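Local coordinates for protein glycerol trinitrate reductase (PDB 5EPD) that belongs to the Old Yellow Enzyme family of FMN-dependent oxidoreductases, probably reduces glycerol trinitrate, and is captured here without its flavin, at residues 172-175 with 176-180; 376-379 with 380-384; 264-267 with 268-272. All coordinates share one frame; numbering follows the deposited sequence.

Contact 1 of 3, residues 172-175 with 176-180; sequences AGIV and DDFRK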
ATOM      1  N   ALA A 172      17.111 -12.845   4.307  1.00 38.30           N
ATOM      2  CA  ALA A 172      16.288 -13.981   3.872  1.00 39.25           C
ATOM      3  C   ALA A 172      15.085 -14.169   4.792  1.00 38.37           C
ATOM      4  O   ALA A 172      14.009 -14.552   4.351  1.00 37.45           O
ATOM      5  CB  ALA A 172      17.108 -15.258   3.819  1.00 39.31           C
ATOM      6  N   GLY A 173      15.281 -13.901   6.077  1.00 40.49           N
ATOM      7  CA  GLY A 173      14.209 -14.008   7.061  1.00 40.50           C
ATOM      8  C   GLY A 173      13.094 -13.015   6.845  1.00 39.40           C
ATOM      9  O   GLY A 173      11.923 -13.336   7.082  1.00 39.20           O
ATOM     10  N   ILE A 174      13.459 -11.811   6.400  1.00 38.37           N
ATOM     11  CA  ILE A 174      12.471 -10.789   6.076  1.00 39.14           C
ATOM     12  C   ILE A 174      11.735 -11.155   4.786  1.00 37.42           C
ATOM     13  O   ILE A 174      10.524 -10.973   4.717  1.00 36.62           O
ATOM     14  CB  ILE A 174      13.092  -9.373   6.008  1.00 42.15           C
ATOM     15  CG1 ILE A 174      13.438  -8.888   7.423  1.00 42.98           C
ATOM     16  CG2 ILE A 174      12.120  -8.378   5.390  1.00 44.77           C
ATOM     17  CD1 ILE A 174      14.404  -7.724   7.464  1.00 43.05           C
ATOM     18  N   VAL A 175      12.450 -11.696   3.797  1.00 34.90           N
ATOM     19  CA  VAL A 175      11.834 -12.169   2.550  1.00 34.89           C
ATOM     20  C   VAL A 175      10.827 -13.243   2.874  1.00 36.95           C
ATOM     21  O   VAL A 175       9.773 -13.348   2.209  1.00 34.23           O
ATOM     22  CB  VAL A 175      12.854 -12.790   1.566  1.00 34.66           C
ATOM     23  CG1 VAL A 175      12.139 -13.491   0.407  1.00 34.41           C
ATOM     24  CG2 VAL A 175      13.831 -11.740   1.048  1.00 35.60           C
ATOM     25  N   ASP A 176      11.149 -14.052   3.884  1.00 37.41           N
ATOM     26  CA  ASP A 176      10.241 -15.116   4.275  1.00 42.16           C
ATOM     27  C   ASP A 176       9.017 -14.624   5.037  1.00 40.93           C
ATOM     28  O   ASP A 176       7.949 -15.239   4.946  1.00 42.26           O
ATOM     29  CB  ASP A 176      10.932 -16.200   5.092  1.00 45.76           C
ATOM     30  CG  ASP A 176      10.158 -17.502   5.046  1.00 50.04           C
ATOM     31  OD1 ASP A 176       9.948 -17.994   3.915  1.00 56.82           O
ATOM     32  OD2 ASP A 176       9.728 -18.015   6.104  1.00 52.32           O
ATOM     33  N   ASP A 177       9.167 -13.545   5.801  1.00 39.96           N
ATOM     34  CA  ASP A 177       8.012 -12.926   6.473  1.00 37.79           C
ATOM     35  C   ASP A 177       7.022 -12.370   5.472  1.00 36.98           C
ATOM     36  O   ASP A 177       5.824 -12.474   5.702  1.00 38.89           O
ATOM     37  CB  ASP A 177       8.450 -11.807   7.399  1.00 39.53           C
ATOM     38  CG  ASP A 177       9.265 -12.305   8.568  1.00 40.40           C
ATOM     39  OD1 ASP A 177       9.192 -13.516   8.852  1.00 41.60           O
ATOM     40  OD2 ASP A 177       9.986 -11.486   9.186  1.00 41.65           O
ATOM     41  N   PHE A 178       7.510 -11.782   4.372  1.00 34.66           N
ATOM     42  CA  PHE A 178       6.636 -11.385   3.260  1.00 33.32           C
ATOM     43  C   PHE A 178       6.004 -12.608   2.588  1.00 36.79           C
ATOM     44  O   PHE A 178       4.797 -12.606   2.281  1.00 34.60           O
ATOM     45  CB  PHE A 178       7.381 -10.591   2.191  1.00 31.95           C
ATOM     46  CG  PHE A 178       7.541  -9.130   2.503  1.00 32.88           C
ATOM     47  CD1 PHE A 178       6.496  -8.238   2.288  1.00 35.37           C
ATOM     48  CD2 PHE A 178       8.748  -8.631   2.975  1.00 33.70           C
ATOM     49  CE1 PHE A 178       6.650  -6.875   2.554  1.00 37.70           C
ATOM     50  CE2 PHE A 178       8.916  -7.273   3.251  1.00 35.03           C
ATOM     51  CZ  PHE A 178       7.868  -6.388   3.034  1.00 35.70           C
ATOM     52  N   ARG A 179       6.819 -13.633   2.331  1.00 39.40           N
ATOM     53  CA  ARG A 179       6.336 -14.850   1.681  1.00 42.25           C
ATOM     54  C   ARG A 179       5.169 -15.420   2.477  1.00 42.28           C
ATOM     55  O   ARG A 179       4.114 -15.719   1.935  1.00 43.79           O
ATOM     56  CB  ARG A 179       7.444 -15.908   1.567  1.00 44.54           C
ATOM     57  CG  ARG A 179       7.102 -17.026   0.582  1.00 48.77           C
ATOM     58  CD  ARG A 179       7.913 -18.306   0.795  1.00 53.17           C
ATOM     59  NE  ARG A 179       8.033 -18.652   2.217  1.00 56.34           N
ATOM     60  CZ  ARG A 179       7.144 -19.352   2.936  1.00 57.99           C
ATOM     61  NH1 ARG A 179       6.023 -19.835   2.398  1.00 56.99           N
ATOM     62  NH2 ARG A 179       7.388 -19.581   4.223  1.00 57.78           N
ATOM     63  N   LYS A 180       5.379 -15.568   3.773  1.00 41.37           N
ATOM     64  CA  LYS A 180       4.391 -16.140   4.661  1.00 44.05           C
ATOM     65  C   LYS A 180       3.196 -15.178   4.756  1.00 44.70           C
ATOM     66  O   LYS A 180       2.031 -15.612   4.736  1.00 46.10           O
ATOM     67  CB  LYS A 180       5.056 -16.390   6.022  1.00 49.23           C
ATOM     68  CG  LYS A 180       4.289 -17.218   7.028  1.00 54.07           C
ATOM     69  CD  LYS A 180       4.807 -16.896   8.436  1.00 59.70           C
ATOM     70  CE  LYS A 180       4.180 -15.614   9.020  1.00 58.61           C
ATOM     71  NZ  LYS A 180       5.128 -14.769   9.808  1.00 53.99           N
TER
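Ile174 and Phe178 stand one helical turn apart and run alongside each other, both heading off the same flank of the helix. The touching branch of the isoleucine is CG2, and it rests 4.0 Å from CE2 of the phenylalanine. Backbone bonds one turn apart carry this stretch, among them Phe178 N to Ile174 O at 3.1 Å, and they fix the spacing at which the two apolar groups meet. Both are buried: Phe178 reaches Ile81 and Leu203, and Ile174 reaches Leu166 and Leu202.

On the polar flank, the side chain of Asp177 folds back along the helix, which brings OD1 to 3.3 Å from Gly173 O. Both atoms are acceptors, so this is proximity without a bond; the bond to that carbonyl comes from Asp177 N, at 3.0 Å. Asp176 turns the other way, CG anti to its N (chi1 -159°), and its carboxylate reaches forward to Arg179. There NE gives OD1 a short bond of 2.6 Å, in the guanidinium plane but 32° out of the carboxylate plane, on its syn side, while NH2 adds two weak bonds. A bend at chi3 brings the arginine head round to this position, and its NH1 pairs with Glu239 of helix 227-240. Val175 packs on Leu228, Val232 and Ala235 of that same helix. Such a two-sided, amphipathic helix is typical of the outer layer of a TIM barrel, where helix 171-187 links strands 117-122 and 193-196.

Contact 2 of 3, residues 376-379 with 380-384; sequences PRFS and ETTSD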
ATOM      1  N   PRO A 376     -21.839  10.236   5.276  1.00 35.35           N
ATOM      2  CA  PRO A 376     -23.049   9.941   4.494  1.00 36.71           C
ATOM      3  C   PRO A 376     -22.801   9.686   2.994  1.00 35.21           C
ATOM      4  O   PRO A 376     -21.890  10.279   2.402  1.00 32.55           O
ATOM      5  CB  PRO A 376     -23.851  11.236   4.625  1.00 38.19           C
ATOM      6  CG  PRO A 376     -22.793  12.298   4.690  1.00 38.47           C
ATOM      7  CD  PRO A 376     -21.744  11.677   5.597  1.00 37.30           C
ATOM      8  N   ARG A 377     -23.646   8.844   2.398  1.00 35.45           N
ATOM      9  CA  ARG A 377     -23.824   8.810   0.931  1.00 34.50           C
ATOM     10  C   ARG A 377     -24.501  10.104   0.441  1.00 33.51           C
ATOM     11  O   ARG A 377     -24.957  10.917   1.238  1.00 30.95           O
ATOM     12  CB  ARG A 377     -24.620   7.572   0.524  1.00 33.89           C
ATOM     13  CG  ARG A 377     -23.905   6.278   0.892  1.00 34.80           C
ATOM     14  CD  ARG A 377     -24.758   5.046   0.673  1.00 35.58           C
ATOM     15  NE  ARG A 377     -25.087   4.902  -0.742  1.00 39.65           N
ATOM     16  CZ  ARG A 377     -24.354   4.261  -1.655  1.00 40.97           C
ATOM     17  NH1 ARG A 377     -23.212   3.653  -1.336  1.00 41.09           N
ATOM     18  NH2 ARG A 377     -24.781   4.228  -2.915  1.00 41.45           N
ATOM     19  N   PHE A 378     -24.578  10.303  -0.870  1.00 35.21           N
ATOM     20  CA  PHE A 378     -24.943  11.634  -1.400  1.00 35.02           C
ATOM     21  C   PHE A 378     -26.377  12.118  -1.067  1.00 35.64           C
ATOM     22  O   PHE A 378     -26.598  13.308  -0.743  1.00 32.06           O
ATOM     23  CB  PHE A 378     -24.675  11.715  -2.911  1.00 35.69           C
ATOM     24  CG  PHE A 378     -25.266  12.931  -3.547  1.00 38.11           C
ATOM     25  CD1 PHE A 378     -24.823  14.201  -3.182  1.00 36.90           C
ATOM     26  CD2 PHE A 378     -26.313  12.822  -4.458  1.00 39.97           C
ATOM     27  CE1 PHE A 378     -25.378  15.344  -3.743  1.00 39.29           C
ATOM     28  CE2 PHE A 378     -26.878  13.965  -5.017  1.00 42.48           C
ATOM     29  CZ  PHE A 378     -26.405  15.236  -4.666  1.00 39.81           C
ATOM     30  N   SER A 379     -27.349  11.214  -1.153  1.00 35.53           N
ATOM     31  CA  SER A 379     -28.739  11.555  -0.791  1.00 38.21           C
ATOM     32  C   SER A 379     -28.938  12.051   0.665  1.00 39.25           C
ATOM     33  O   SER A 379     -29.917  12.743   0.954  1.00 33.49           O
ATOM     34  CB  SER A 379     -29.641  10.346  -1.041  1.00 39.52           C
ATOM     35  OG  SER A 379     -29.023   9.149  -0.587  1.00 38.72           O
ATOM     36  N   GLU A 380     -28.012  11.685   1.562  1.00 43.06           N
ATOM     37  CA  GLU A 380     -28.057  12.049   2.982  1.00 46.66           C
ATOM     38  C   GLU A 380     -27.054  13.165   3.320  1.00 49.78           C
ATOM     39  O   GLU A 380     -26.343  13.090   4.325  1.00 59.14           O
ATOM     40  CB  GLU A 380     -27.766  10.809   3.847  1.00 47.55           C
ATOM     41  CG  GLU A 380     -28.913   9.816   3.895  1.00 48.47           C
ATOM     42  CD  GLU A 380     -29.003   9.005   2.633  1.00 50.99           C
ATOM     43  OE1 GLU A 380     -27.991   8.319   2.337  1.00 50.09           O
ATOM     44  OE2 GLU A 380     -30.063   9.068   1.943  1.00 48.13           O
ATOM     45  N   THR A 381     -26.998  14.195   2.480  1.00 48.77           N
ATOM     46  CA  THR A 381     -25.957  15.246   2.561  1.00 49.59           C
ATOM     47  C   THR A 381     -26.476  16.662   2.328  1.00 47.16           C
ATOM     48  O   THR A 381     -25.825  17.650   2.693  1.00 44.68           O
ATOM     49  CB  THR A 381     -24.882  15.008   1.480  1.00 52.34           C
ATOM     50  OG1 THR A 381     -24.697  13.600   1.293  1.00 59.42           O
ATOM     51  CG2 THR A 381     -23.553  15.654   1.870  1.00 55.68           C
ATOM     52  N   THR A 382     -27.662  16.750   1.729  1.00 46.53           N
ATOM     53  CA  THR A 382     -28.149  17.983   1.129  1.00 45.74           C
ATOM     54  C   THR A 382     -29.503  18.455   1.737  1.00 40.90           C
ATOM     55  O   THR A 382     -30.229  17.660   2.372  1.00 33.87           O
ATOM     56  CB  THR A 382     -28.279  17.778  -0.392  1.00 45.71           C
ATOM     57  OG1 THR A 382     -29.266  16.767  -0.651  1.00 47.47           O
ATOM     58  CG2 THR A 382     -26.931  17.333  -0.999  1.00 44.35           C
ATOM     59  N   SER A 383     -29.792  19.753   1.560  1.00 36.50           N
ATOM     60  CA  SER A 383     -31.065  20.363   1.955  1.00 35.99           C
ATOM     61  C   SER A 383     -31.581  21.129   0.768  1.00 35.80           C
ATOM     62  O   SER A 383     -30.831  21.930   0.197  1.00 37.17           O
ATOM     63  CB  SER A 383     -30.887  21.353   3.121  1.00 35.54           C
ATOM     64  OG  SER A 383     -30.820  20.670   4.354  1.00 34.61           O
ATOM     65  N   ASP A 384     -32.845  20.909   0.410  1.00 34.62           N
ATOM     66  CA  ASP A 384     -33.458  21.632  -0.729  1.00 37.44           C
ATOM     67  C   ASP A 384     -33.743  23.111  -0.450  1.00 38.21           C
ATOM     68  O   ASP A 384     -33.766  23.928  -1.378  1.00 36.13           O
ATOM     69  CB  ASP A 384     -34.751  20.949  -1.194  1.00 37.29           C
ATOM     70  CG  ASP A 384     -34.488  19.700  -2.009  1.00 40.31           C
ATOM     71  OD1 ASP A 384     -33.298  19.354  -2.244  1.00 40.75           O
ATOM     72  OD2 ASP A 384     -35.486  19.070  -2.424  1.00 43.23           O
TER
HETATM   73  O   HOH W   1     -25.732   7.733   3.791  1.00 37.75           O
HETATM   74  O   HOH W   2     -28.908  14.544  -2.316  1.00 35.06           O
HETATM   75  O   HOH W   3     -30.166  15.051   2.577  1.00 46.04           O
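Ser379 OG and Glu380 OE2 are joined by a 2.7 Å hydrogen bond between neighbouring residues. The hydroxyl donates from above the carboxylate plane, 39° out of it, and it can get there because the glutamate chain bends at chi2 (77°) and swings its head back over the preceding residue. Thr381 OG1 makes the second direct side-chain bond, donating to Phe378 O at 2.8 Å; it approaches well above the carbonyl plane and nearly broadside to the C=O bond. The hydroxyl is also 2.7 Å from Arg377 O, but the angle there is too poor for a bond. Apolar contact is slight: Thr382 CG2 comes to 3.7 Å from Phe378 CE1, and Pro376 CB lies close against the carbonyl oxygen of Glu380.

These groups decorate a type I beta turn over residues 377-380, with Phe378 and Ser379 at its two central positions and the Glu380 N to Arg377 O bond (3.2 Å) closing it. It lies on the tail of the chain that follows helix 346-352, and most of its residues are exposed to solvent.

Three water molecules extend the network. One molecule accepts from Arg377 N and donates to Glu380 OE1, giving the carboxylate a second hold, on its other oxygen. Another links Phe378 O to Thr382 OG1 and sits above one face of the Phe378 ring, offset toward its rim. A third donates to Ser379 O and, at 2.6 Å, to Thr382 O. Farther out, Phe378 N is bonded to Asp345 OD2, while the phenylalanine ring rests on Arg349, Ala354 and Pro355, and Thr381 also touches Arg349.

Contact 3 of 3, residues 264-267 with 268-272; sequences QTQY and DYIVD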
ATOM      1  N   GLN A 264      15.398   7.636 -12.260  1.00 30.91           N
ATOM      2  CA  GLN A 264      15.070   7.097 -13.568  1.00 34.38           C
ATOM      3  C   GLN A 264      15.821   5.765 -13.852  1.00 34.95           C
ATOM      4  O   GLN A 264      15.199   4.744 -14.181  1.00 35.11           O
ATOM      5  CB  GLN A 264      15.370   8.131 -14.667  1.00 35.53           C
ATOM      6  CG  GLN A 264      14.730   7.771 -16.000  1.00 34.63           C
ATOM      7  CD  GLN A 264      13.207   7.909 -15.976  1.00 35.30           C
ATOM      8  OE1 GLN A 264      12.687   9.014 -15.846  1.00 33.70           O
ATOM      9  NE2 GLN A 264      12.488   6.784 -16.118  1.00 34.81           N
ATOM     10  N   THR A 265      17.146   5.785 -13.712  1.00 33.53           N
ATOM     11  CA  THR A 265      17.955   4.576 -13.863  1.00 34.33           C
ATOM     12  C   THR A 265      17.491   3.510 -12.876  1.00 33.95           C
ATOM     13  O   THR A 265      17.317   2.337 -13.230  1.00 33.83           O
ATOM     14  CB  THR A 265      19.452   4.870 -13.606  1.00 34.42           C
ATOM     15  OG1 THR A 265      19.882   5.933 -14.473  1.00 34.52           O
ATOM     16  CG2 THR A 265      20.299   3.625 -13.851  1.00 33.46           C
ATOM     17  N   GLN A 266      17.288   3.936 -11.631  1.00 34.72           N
ATOM     18  CA  GLN A 266      16.912   3.025 -10.552  1.00 33.01           C
ATOM     19  C   GLN A 266      15.606   2.316 -10.877  1.00 31.69           C
ATOM     20  O   GLN A 266      15.496   1.080 -10.676  1.00 29.06           O
ATOM     21  CB  GLN A 266      16.794   3.780  -9.223  1.00 32.30           C
ATOM     22  CG  GLN A 266      16.604   2.898  -7.989  1.00 32.43           C
ATOM     23  CD  GLN A 266      17.767   1.954  -7.720  1.00 34.10           C
ATOM     24  OE1 GLN A 266      18.857   2.376  -7.274  1.00 32.71           O
ATOM     25  NE2 GLN A 266      17.543   0.655  -7.967  1.00 34.35           N
ATOM     26  N   TYR A 267      14.615   3.080 -11.370  1.00 30.98           N
ATOM     27  CA  TYR A 267      13.233   2.543 -11.495  1.00 29.84           C
ATOM     28  C   TYR A 267      12.918   1.961 -12.869  1.00 30.84           C
ATOM     29  O   TYR A 267      12.007   1.139 -12.985  1.00 30.70           O
ATOM     30  CB  TYR A 267      12.176   3.555 -11.012  1.00 28.58           C
ATOM     31  CG  TYR A 267      12.080   3.569  -9.494  1.00 27.56           C
ATOM     32  CD1 TYR A 267      12.955   4.349  -8.733  1.00 28.28           C
ATOM     33  CD2 TYR A 267      11.155   2.774  -8.822  1.00 26.44           C
ATOM     34  CE1 TYR A 267      12.920   4.328  -7.348  1.00 27.29           C
ATOM     35  CE2 TYR A 267      11.102   2.751  -7.430  1.00 26.27           C
ATOM     36  CZ  TYR A 267      11.992   3.530  -6.701  1.00 26.52           C
ATOM     37  OH  TYR A 267      11.980   3.530  -5.333  1.00 23.48           O
ATOM     38  N   ASP A 268      13.676   2.370 -13.895  1.00 32.07           N
ATOM     39  CA  ASP A 268      13.683   1.656 -15.181  1.00 32.33           C
ATOM     40  C   ASP A 268      14.185   0.226 -14.965  1.00 31.64           C
ATOM     41  O   ASP A 268      13.603  -0.735 -15.504  1.00 29.94           O
ATOM     42  CB  ASP A 268      14.615   2.328 -16.195  1.00 33.04           C
ATOM     43  CG  ASP A 268      14.066   3.612 -16.740  1.00 34.10           C
ATOM     44  OD1 ASP A 268      12.860   3.901 -16.560  1.00 37.63           O
ATOM     45  OD2 ASP A 268      14.853   4.341 -17.364  1.00 34.90           O
ATOM     46  N   TYR A 269      15.274   0.102 -14.195  1.00 29.28           N
ATOM     47  CA  TYR A 269      15.818  -1.212 -13.824  1.00 31.65           C
ATOM     48  C   TYR A 269      14.800  -2.086 -13.076  1.00 31.42           C
ATOM     49  O   TYR A 269      14.495  -3.218 -13.496  1.00 31.55           O
ATOM     50  CB  TYR A 269      17.088  -1.074 -12.963  1.00 32.93           C
ATOM     51  CG  TYR A 269      17.632  -2.438 -12.575  1.00 36.02           C
ATOM     52  CD1 TYR A 269      18.343  -3.201 -13.499  1.00 36.25           C
ATOM     53  CD2 TYR A 269      17.385  -2.996 -11.308  1.00 37.03           C
ATOM     54  CE1 TYR A 269      18.829  -4.464 -13.178  1.00 37.75           C
ATOM     55  CE2 TYR A 269      17.869  -4.266 -10.974  1.00 37.26           C
ATOM     56  CZ  TYR A 269      18.596  -5.000 -11.915  1.00 38.70           C
ATOM     57  OH  TYR A 269      19.107  -6.263 -11.632  1.00 34.98           O
ATOM     58  N   ILE A 270      14.290  -1.539 -11.964  1.00 32.84           N
ATOM     59  CA  ILE A 270      13.288  -2.217 -11.123  1.00 30.99           C
ATOM     60  C   ILE A 270      12.059  -2.646 -11.930  1.00 30.39           C
ATOM     61  O   ILE A 270      11.592  -3.777 -11.786  1.00 30.64           O
ATOM     62  CB  ILE A 270      12.873  -1.351  -9.897  1.00 28.99           C
ATOM     63  CG1 ILE A 270      13.964  -1.427  -8.820  1.00 27.82           C
ATOM     64  CG2 ILE A 270      11.545  -1.826  -9.290  1.00 28.54           C
ATOM     65  CD1 ILE A 270      14.054  -0.200  -7.936  1.00 28.40           C
ATOM     66  N   VAL A 271      11.529  -1.767 -12.773  1.00 29.81           N
ATOM     67  CA  VAL A 271      10.326  -2.150 -13.560  1.00 31.59           C
ATOM     68  C   VAL A 271      10.651  -3.193 -14.638  1.00 32.17           C
ATOM     69  O   VAL A 271       9.857  -4.093 -14.851  1.00 33.37           O
ATOM     70  CB  VAL A 271       9.547  -0.929 -14.122  1.00 31.41           C
ATOM     71  CG1 VAL A 271       8.458  -1.352 -15.119  1.00 31.30           C
ATOM     72  CG2 VAL A 271       8.915  -0.145 -12.969  1.00 30.96           C
ATOM     73  N   ASP A 272      11.814  -3.102 -15.279  1.00 34.44           N
ATOM     74  CA  ASP A 272      12.276  -4.185 -16.171  1.00 38.29           C
ATOM     75  C   ASP A 272      12.240  -5.535 -15.454  1.00 36.86           C
ATOM     76  O   ASP A 272      11.701  -6.521 -15.949  1.00 34.95           O
ATOM     77  CB  ASP A 272      13.725  -3.945 -16.638  1.00 40.54           C
ATOM     78  CG  ASP A 272      13.845  -2.852 -17.684  1.00 42.79           C
ATOM     79  OD1 ASP A 272      12.859  -2.614 -18.431  1.00 39.20           O
ATOM     80  OD2 ASP A 272      14.945  -2.235 -17.748  1.00 41.94           O
TER
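Asp268 meets Gln264 one helical turn back through two bonds, one from the backbone and one between side chains. Its N donates to Gln264 O at 2.8 Å, and its OD1 receives Gln264 NE2 at 2.9 Å. The oxygen lies in the amide plane, yet the donor stands 34° out of the carboxylate plane on the syn side, and the two flat groups are turned 38° against each other. A bend at chi2 curls the glutamine end toward the aspartate. Outer partners steady both ends: Asp299 N bonds Gln264 OE1, and Ser302 OG is a second donor to Asp268 OD1.

At Tyr269 the backbone N reaches Thr265 O, and CB packs 3.4 Å from the same oxygen. The ring, with CG anti to the backbone N, leads away from the earlier turn and lies against Val222 and Glu223.

Helix 263-276 is the crossover helix of a right-handed beta-alpha-beta unit of the TIM barrel, between parallel strands 245-249 and 281-284, and the following residues belong to its buried side. Ile270 sends CD1 over one face of the Tyr267 ring, a CH-pi contact 4.3 Å from the centroid and only 13° off the ring normal. The same methyl lies 3.6 Å from Gln266 NE2, beside an amide held by Arg225 NE at its oxygen and by Val222 O at its nitrogen. Val271 bonds through its N to Tyr267 O at 3.0 Å, while CG2 lies 3.3 Å from that oxygen. Its side chain is also pressed on Ile249 of the barrel wall and on Leu303 of helix 300-306, with Phe307 alongside.

Overall arrangement
Contacts 1 and 3 each belong to a single helix of the outer layer of the TIM barrel, 171-187 and 263-276, with centres 23 Å apart and no touch between them. Both are partly buried, and both set an apolar side against a polar one: contact 1 pairs an isoleucine with a phenylalanine and has an arginine-aspartate pair on its polar flank, contact 3 relies on a glutamine-aspartate bond and a methyl over an aromatic face. Contact 2 is a surface turn in the C-terminal tail, its centre about 46 to 47 Å from the other two and across the chain's centre from them. There hydroxyls and bridging waters replace the repeated backbone bonds of a helix.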